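Local coordinates for protein NDP-rhamnosyltransferase (Saccharopolyspora spinosa, PDB 3TSA) that is a glycosyltransferase of the GT-B fold, built from two Rossmann-like domains, at residues Arg3-Pro8 against Glu31-Ala36; Pro115-Val120 against Asp135-Leu140. All coordinates share one frame; numbering follows the deposited sequence.

Contact 1 (Arg3-Pro8 against Glu31-Ala36); sequences RVLVVP and EVLIAA
Strands 3-7 and 31-36 run parallel, 4.8 Å apart at closest approach and twisted by 23°, with R3 level with E31, V4 with V32, L5 with L33 and V6 with I34. V4 and V6 turn their backbone N and O to this neighbour: V4 N donates to E31 O and V4 O accepts L33 N, then V6 N donates to L33 O and V6 O receives A35 N at 2.9 Å. L33 O also takes a CA-H...O contact from L5, so one carbonyl serves two residues.

V4, V6, V32 and I34 share one face. With CG1 of I34 anti to its carbonyl carbon (chi1 -51°) and chi2 bent to -62°, CD1 folds back against the isopropyl group of V6, 3.6 Å from V6 CB. V6 also meets V32 methyl to methyl, CG2 to CG1 at 3.9 Å. On the other face the L5 methyl CD1 leans across, 3.5 Å from L33 O and 4.2 Å from A35 CB. R3 and E31 lie side by side there; the aliphatic CG of R3 flanks the glutamate chain, while the guanidinium, whose NE donates to R114 O, lies near the carboxylate but beyond salt-bridge distance, and the carboxylate's exact place is less certain.

Beyond the strand pairing, P8 brings its ring atom CD against strand 31-36, 3.4 Å from A35 O. A water donates to both P8 O and A35 O, spanning the two backbones.

Helix 19-27 covers the face of V4 and V32 through C22 and L25, helix 82-113 packs on the face of L5 and L33 through Y106, L109 and W113, and strand 117-121 flanks strand 3-7 in the sheet. F208 of the second subunit packs on L33.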
# COMPACT_ATOMS: atom_id res chain seq x y z
N ARG A 3 -10.03 -14.46 -3.76
CA ARG A 3 -8.65 -14.36 -4.16
C ARG A 3 -8.65 -13.64 -5.52
O ARG A 3 -9.11 -14.20 -6.53
CB ARG A 3 -8.01 -15.74 -4.27
CG ARG A 3 -7.35 -16.23 -2.93
CD ARG A 3 -6.32 -17.44 -3.12
NE ARG A 3 -7.04 -18.51 -3.76
CZ ARG A 3 -7.91 -19.30 -3.13
NH1 ARG A 3 -8.58 -20.25 -3.81
NH2 ARG A 3 -8.11 -19.18 -1.80
N VAL A 4 -8.16 -12.38 -5.52
CA VAL A 4 -8.21 -11.57 -6.73
C VAL A 4 -6.87 -11.53 -7.43
O VAL A 4 -5.93 -10.93 -6.88
CB VAL A 4 -8.69 -10.11 -6.39
CG1 VAL A 4 -8.85 -9.21 -7.72
CG2 VAL A 4 -9.94 -10.19 -5.52
N LEU A 5 -6.82 -12.04 -8.68
CA LEU A 5 -5.59 -11.92 -9.50
C LEU A 5 -5.75 -10.68 -10.37
O LEU A 5 -6.76 -10.63 -11.14
CB LEU A 5 -5.37 -13.15 -10.40
CG LEU A 5 -4.09 -13.22 -11.25
CD1 LEU A 5 -2.83 -13.14 -10.37
CD2 LEU A 5 -4.04 -14.54 -12.07
N VAL A 6 -4.79 -9.79 -10.28
CA VAL A 6 -4.85 -8.55 -10.98
C VAL A 6 -3.94 -8.65 -12.21
O VAL A 6 -2.76 -9.09 -12.11
CB VAL A 6 -4.39 -7.44 -10.06
CG1 VAL A 6 -4.39 -6.06 -10.80
CG2 VAL A 6 -5.23 -7.47 -8.80
N VAL A 7 -4.49 -8.31 -13.37
CA VAL A 7 -3.81 -8.50 -14.64
C VAL A 7 -3.74 -7.14 -15.32
O VAL A 7 -4.69 -6.73 -15.99
CB VAL A 7 -4.61 -9.45 -15.51
CG1 VAL A 7 -3.91 -9.75 -16.80
CG2 VAL A 7 -4.89 -10.75 -14.72
N PRO A 8 -2.65 -6.37 -15.06
CA PRO A 8 -2.54 -5.08 -15.66
C PRO A 8 -1.72 -5.15 -16.93
O PRO A 8 -1.04 -6.16 -17.18
CB PRO A 8 -1.83 -4.29 -14.58
CG PRO A 8 -0.93 -5.33 -13.91
CD PRO A 8 -1.70 -6.57 -13.94
N GLU A 31 -7.70 -11.52 -0.51
CA GLU A 31 -6.29 -11.65 -0.89
C GLU A 31 -6.15 -11.12 -2.31
O GLU A 31 -7.08 -11.30 -3.14
CB GLU A 31 -5.90 -13.09 -0.88
CG GLU A 31 -5.61 -13.63 0.51
CD GLU A 31 -5.35 -15.09 0.43
OE1 GLU A 31 -6.35 -15.86 0.41
OE2 GLU A 31 -4.16 -15.44 0.20
N VAL A 32 -5.02 -10.47 -2.58
CA VAL A 32 -4.79 -9.84 -3.89
C VAL A 32 -3.39 -10.19 -4.32
O VAL A 32 -2.45 -10.13 -3.50
CB VAL A 32 -4.87 -8.36 -3.73
CG1 VAL A 32 -4.32 -7.58 -4.98
CG2 VAL A 32 -6.39 -7.93 -3.25
N LEU A 33 -3.22 -10.56 -5.58
CA LEU A 33 -1.89 -10.81 -6.11
C LEU A 33 -1.82 -10.15 -7.49
O LEU A 33 -2.75 -10.32 -8.35
CB LEU A 33 -1.69 -12.34 -6.28
CG LEU A 33 -0.30 -12.88 -6.75
CD1 LEU A 33 0.83 -12.56 -5.75
CD2 LEU A 33 -0.28 -14.42 -6.96
N ILE A 34 -0.73 -9.42 -7.76
CA ILE A 34 -0.56 -8.71 -9.03
C ILE A 34 0.32 -9.55 -10.01
O ILE A 34 1.50 -9.78 -9.70
CB ILE A 34 0.19 -7.40 -8.79
CG1 ILE A 34 -0.47 -6.58 -7.67
CG2 ILE A 34 0.28 -6.55 -10.11
CD1 ILE A 34 -1.79 -6.20 -7.97
N ALA A 35 -0.20 -9.98 -11.17
CA ALA A 35 0.68 -10.68 -12.10
C ALA A 35 1.54 -9.55 -12.76
O ALA A 35 0.98 -8.63 -13.41
CB ALA A 35 -0.18 -11.45 -13.18
N ALA A 36 2.86 -9.58 -12.58
CA ALA A 36 3.72 -8.47 -12.90
C ALA A 36 4.89 -8.91 -13.75
O ALA A 36 5.72 -9.73 -13.31
CB ALA A 36 4.24 -7.82 -11.62
O HOH W 1 -0.40 -8.96 -15.80

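Contact 2 (Pro115-Val120 against Asp135-Leu140); sequences PSVLLV and DLPVVL
L140 holds CG anti to its carbonyl carbon (chi1 -79°), which brings one methyl, CD2, onto V120, 3.7 Å from V120 CB and equally near V120 CG1. L118 has CG on the same side of its backbone (chi1 -51°) but divides its methyls between two partners: CD1 meets V138 CG2 at 3.8 Å, and CD2 approaches L136 CD1, the two leucine chains crossing at about a right angle. The other V120 methyl, CG2, touches V138 CG1. L118, V120, V138 and L140 share one face of the sheet, with L136 at its end.

The opposite face carries L119 and V139. L119, with CG anti to its backbone N, brings CD1 to 4.0 Å from V139 CG1, and V117 CG2 reaches V139 CG2 from two residues earlier in the strand.

Before the strand pairing begins, L136 and P137 pack against P115 and S116. L136 CD1 lies 4.0 Å from P115 CG and its CD2 rests near P115 O; P137 puts its ring CG 3.4 Å from S116 O. P137, lacking an N-H, still contributes its carbonyl, which takes L118 N. V139 N then donates to L118 O at 2.8 Å in a nearly straight bond, and V120 N donates to V139 O.

D135 ends the preceding helix in a Schellman motif, its positive phi redirecting the chain into L136. The strands are parallel, 20° apart in direction and 4.8 Å apart at closest approach, and with helix 125-133 between them in the chain they make a beta-alpha-beta unit, L130 of the helix lying on L118 and R128 on L140. Such parallel crossover units are the repeating element of the Rossmann-like domains of GT-B proteins.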
# COMPACT_ATOMS: atom_id res chain seq x y z
N PRO A 115 -7.19 -18.17 -8.25
CA PRO A 115 -7.97 -16.98 -8.05
C PRO A 115 -9.46 -17.23 -8.21
O PRO A 115 -9.90 -18.19 -8.94
CB PRO A 115 -7.43 -16.04 -9.16
CG PRO A 115 -7.08 -16.96 -10.24
CD PRO A 115 -6.33 -18.04 -9.44
N SER A 116 -10.26 -16.44 -7.53
CA SER A 116 -11.68 -16.52 -7.80
C SER A 116 -12.22 -15.46 -8.73
O SER A 116 -13.34 -15.58 -9.21
CB SER A 116 -12.51 -16.57 -6.53
OG SER A 116 -12.26 -15.46 -5.74
N VAL A 117 -11.43 -14.43 -9.03
CA VAL A 117 -11.97 -13.40 -9.87
C VAL A 117 -10.68 -12.74 -10.43
O VAL A 117 -9.60 -12.76 -9.75
CB VAL A 117 -12.82 -12.40 -9.04
CG1 VAL A 117 -12.03 -11.78 -7.95
CG2 VAL A 117 -13.46 -11.31 -9.95
N LEU A 118 -10.79 -12.29 -11.67
CA LEU A 118 -9.69 -11.60 -12.36
C LEU A 118 -10.06 -10.13 -12.47
O LEU A 118 -11.13 -9.80 -13.00
CB LEU A 118 -9.44 -12.21 -13.73
CG LEU A 118 -9.28 -13.72 -13.79
CD1 LEU A 118 -9.06 -14.06 -15.36
CD2 LEU A 118 -8.10 -14.18 -12.89
N LEU A 119 -9.18 -9.23 -12.01
CA LEU A 119 -9.38 -7.80 -12.17
C LEU A 119 -8.37 -7.40 -13.25
O LEU A 119 -7.15 -7.49 -13.05
CB LEU A 119 -9.04 -7.12 -10.85
CG LEU A 119 -9.16 -5.60 -10.91
CD1 LEU A 119 -10.57 -5.14 -11.28
CD2 LEU A 119 -8.77 -5.01 -9.58
N VAL A 120 -8.88 -6.98 -14.40
CA VAL A 120 -8.07 -6.96 -15.60
C VAL A 120 -8.10 -5.59 -16.19
O VAL A 120 -9.20 -5.03 -16.38
CB VAL A 120 -8.71 -7.98 -16.59
CG1 VAL A 120 -7.98 -7.96 -17.95
CG2 VAL A 120 -8.61 -9.42 -15.94
N ASP A 135 -12.86 -20.30 -17.16
CA ASP A 135 -14.20 -20.04 -16.63
C ASP A 135 -14.19 -19.28 -15.28
O ASP A 135 -14.83 -19.68 -14.30
CB ASP A 135 -14.99 -21.38 -16.47
CG ASP A 135 -16.50 -21.15 -16.25
OD1 ASP A 135 -17.06 -20.11 -16.65
OD2 ASP A 135 -17.16 -22.04 -15.67
N LEU A 136 -13.40 -18.20 -15.21
CA LEU A 136 -13.46 -17.30 -14.05
C LEU A 136 -14.02 -15.96 -14.52
O LEU A 136 -13.68 -15.51 -15.63
CB LEU A 136 -12.06 -17.07 -13.51
CG LEU A 136 -11.30 -18.34 -13.06
CD1 LEU A 136 -9.79 -18.02 -13.02
CD2 LEU A 136 -11.85 -18.84 -11.73
N PRO A 137 -14.78 -15.30 -13.62
CA PRO A 137 -15.34 -13.94 -13.82
C PRO A 137 -14.25 -12.92 -14.00
O PRO A 137 -13.21 -13.00 -13.30
CB PRO A 137 -16.18 -13.73 -12.56
CG PRO A 137 -15.58 -14.60 -11.53
CD PRO A 137 -15.04 -15.80 -12.26
N VAL A 138 -14.46 -12.03 -14.96
CA VAL A 138 -13.52 -10.99 -15.29
C VAL A 138 -14.20 -9.67 -15.00
O VAL A 138 -15.27 -9.38 -15.57
CB VAL A 138 -13.02 -11.10 -16.74
CG1 VAL A 138 -12.26 -9.85 -17.15
CG2 VAL A 138 -12.07 -12.30 -16.88
N VAL A 139 -13.55 -8.86 -14.17
CA VAL A 139 -14.01 -7.49 -13.97
C VAL A 139 -12.97 -6.64 -14.66
O VAL A 139 -11.76 -6.66 -14.30
CB VAL A 139 -14.07 -7.15 -12.48
CG1 VAL A 139 -14.39 -5.62 -12.28
CG2 VAL A 139 -15.19 -7.97 -11.70
N LEU A 140 -13.39 -5.92 -15.70
CA LEU A 140 -12.45 -5.06 -16.41
C LEU A 140 -12.31 -3.74 -15.62
O LEU A 140 -13.26 -3.26 -14.98
CB LEU A 140 -12.95 -4.73 -17.87
CG LEU A 140 -12.72 -5.84 -18.91
CD1 LEU A 140 -12.91 -5.20 -20.32
CD2 LEU A 140 -11.35 -6.53 -18.74

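Contacts 1 and 2 lie in the same seven-stranded parallel sheet of the N-terminal domain, their centres about 10 Å apart. They come in series along the chain: contact 1 is complete before contact 2 opens. Strands 3-7 and 117-121 are neighbours, so the two contacts join into a run of four strands ordered 31-36, 3-7, 117-121, 138-141. R3 O and S116 N, 2.7 Å apart, probably share a hydrogen bond across the seam, as do V7 N and L119 O, and V4 CG2 also packs there on V117 CG1. The chain thus builds outward from strand 3-7 in one direction first, then in the other, the order expected of a Rossmann-like sheet.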